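Local coordinates for heptaprenyl diphosphate synthase (HEPPP synthase) subunit 1 family protein (Staphylococcus aureus, PDB 5H9D) that serves as the small, all-helical subunit of a two-chain prenyltransferase that probably makes heptaprenyl diphosphate, probably for the menaquinone side chain, at residues Arg56-Asp59 and Asp60-Tyr63. Residues are numbered along the deposited sequence; the frame is centred on the assembly and turned at random.
Sequences RHLD and DITY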
loop_
_atom_site.group_PDB
_atom_site.type_symbol
_atom_site.label_atom_id
_atom_site.label_comp_id
_atom_site.label_asym_id
_atom_site.label_seq_id
_atom_site.Cartn_x
_atom_site.Cartn_y
_atom_site.Cartn_z
ATOM N N ARG C 56 15.036 -0.609 6.475
ATOM C CA ARG C 56 16.052 -1.622 6.793
ATOM C C ARG C 56 15.429 -3.011 7.007
ATOM O O ARG C 56 16.096 -4.040 6.805
ATOM C CB ARG C 56 16.858 -1.209 8.025
ATOM C CG ARG C 56 17.907 -2.239 8.412
ATOM C CD ARG C 56 18.834 -1.774 9.534
ATOM N NE ARG C 56 19.403 -0.455 9.266
ATOM C CZ ARG C 56 18.882 0.681 9.719
ATOM N NH1 ARG C 56 17.786 0.644 10.472
ATOM N NH2 ARG C 56 19.444 1.848 9.405
ATOM N N HIS C 57 14.145 -3.033 7.403
ATOM C CA HIS C 57 13.437 -4.287 7.625
ATOM C C HIS C 57 13.150 -4.963 6.309
ATOM O O HIS C 57 13.376 -6.152 6.165
ATOM C CB HIS C 57 12.133 -4.064 8.373
ATOM C CG HIS C 57 11.519 -5.330 8.894
ATOM N ND1 HIS C 57 12.243 -6.271 9.593
ATOM C CD2 HIS C 57 10.249 -5.795 8.852
ATOM C CE1 HIS C 57 11.450 -7.259 9.963
ATOM N NE2 HIS C 57 10.232 -6.994 9.526
ATOM N N LEU C 58 12.673 -4.195 5.338
ATOM C CA LEU C 58 12.377 -4.745 4.015
ATOM C C LEU C 58 13.682 -5.132 3.332
ATOM O O LEU C 58 13.724 -6.063 2.526
ATOM C CB LEU C 58 11.590 -3.722 3.160
ATOM C CG LEU C 58 10.216 -3.256 3.692
ATOM C CD1 LEU C 58 9.839 -1.957 3.081
ATOM C CD2 LEU C 58 9.145 -4.286 3.429
ATOM N N ASP C 59 14.753 -4.420 3.650
ATOM C CA ASP C 59 16.037 -4.758 3.056
ATOM C C ASP C 59 16.382 -6.164 3.468
ATOM O O ASP C 59 16.636 -7.032 2.636
ATOM C CB ASP C 59 17.133 -3.839 3.563
ATOM C CG ASP C 59 17.353 -2.652 2.667
ATOM O OD1 ASP C 59 17.218 -2.832 1.434
ATOM O OD2 ASP C 59 17.673 -1.559 3.193
ATOM N N ASP C 60 16.360 -6.361 4.782
ATOM C CA ASP C 60 16.680 -7.626 5.431
ATOM C C ASP C 60 15.895 -8.848 5.010
ATOM O O ASP C 60 16.428 -9.946 5.015
ATOM C CB ASP C 60 16.560 -7.468 6.948
ATOM C CG ASP C 60 17.603 -6.521 7.508
ATOM O OD1 ASP C 60 18.687 -6.404 6.879
ATOM O OD2 ASP C 60 17.354 -5.906 8.569
ATOM N N ILE C 61 14.627 -8.667 4.672
ATOM C CA ILE C 61 13.794 -9.780 4.266
ATOM C C ILE C 61 14.445 -10.636 3.177
ATOM O O ILE C 61 14.379 -11.858 3.222
ATOM C CB ILE C 61 12.404 -9.248 3.824
ATOM C CG1 ILE C 61 11.597 -8.881 5.084
ATOM C CG2 ILE C 61 11.676 -10.268 2.946
ATOM C CD1 ILE C 61 10.476 -7.904 4.844
ATOM N N THR C 62 15.110 -10.002 2.227
ATOM C CA THR C 62 15.737 -10.741 1.148
ATOM C C THR C 62 17.141 -11.281 1.503
ATOM O O THR C 62 17.642 -12.199 0.848
ATOM C CB THR C 62 15.797 -9.861 -0.139
ATOM O OG1 THR C 62 14.587 -9.101 -0.262
ATOM C CG2 THR C 62 15.884 -10.724 -1.368
ATOM N N TYR C 63 17.769 -10.717 2.540
ATOM C CA TYR C 63 19.109 -11.155 2.970
ATOM C C TYR C 63 19.111 -12.188 4.109
ATOM O O TYR C 63 19.917 -13.120 4.106
ATOM C CB TYR C 63 19.981 -9.973 3.396
ATOM C CG TYR C 63 21.432 -10.387 3.543
ATOM C CD1 TYR C 63 22.089 -11.057 2.502
ATOM C CD2 TYR C 63 22.153 -10.128 4.717
ATOM C CE1 TYR C 63 23.435 -11.465 2.626
ATOM C CE2 TYR C 63 23.500 -10.533 4.854
ATOM C CZ TYR C 63 24.131 -11.203 3.803
ATOM O OH TYR C 63 25.440 -11.630 3.933
#
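The carboxylate of Asp-60 is the flat group that meets the preceding turn: Arg-56 O lies over one of its faces, almost above CG of Asp-60, 3.0 Å from it. Carbonyl and carboxylate oxygens are both acceptors and form no hydrogen bond. Alongside, OD2 of Asp-60 meets the aliphatic CG of Arg-56 at 3.7 Å. The two side chains run side by side with guanidinium and carboxylate planes 45° apart, but do not pair: NE of Arg-56 stays 5.9 Å from OD2 of Asp-60, close enough for some electrostatic attraction at most. The arginine is extended through CD, then bent at chi3 (-51°), which turns the guanidinium to its salt bridge with Asp-52, one turn earlier. Lys-167, from a loop, touches both side chains and forms a salt bridge with Asp-59, whose carboxylate is also paired with Lys-108. Long basic and short acidic residues thus suit this partly exposed, charged side.

Beneath them the backbone is helical. The amide N of Asp-60 donates to Arg-56 O at 3.1 Å, and Ile-61 N reaches His-57 O at 3.2 Å. Farther on the pattern becomes irregular: Thr-62 N makes only a weak bond, 3.4 Å long, to Asp-59 O, and Tyr-63 N bonds to Asp-60 O, each three residues back.

On the apolar side Leu-58 and Ile-61 lie side by side, CD2 of Leu-58 being 4.1 Å from CD1 of Ile-61. Branched aliphatic chains suit this buried side, where both residues rest on Ile-71 and the imidazole of His-57 packs on Ile-73. This last part of helix 43-65 is set against helix 70-88 within its own chain, while Leu-58, Ile-61 and Thr-62 pack on Asn-111, Gln-103 and Thr-104 of the partner farnesyl pyrophosphate synthetase chain.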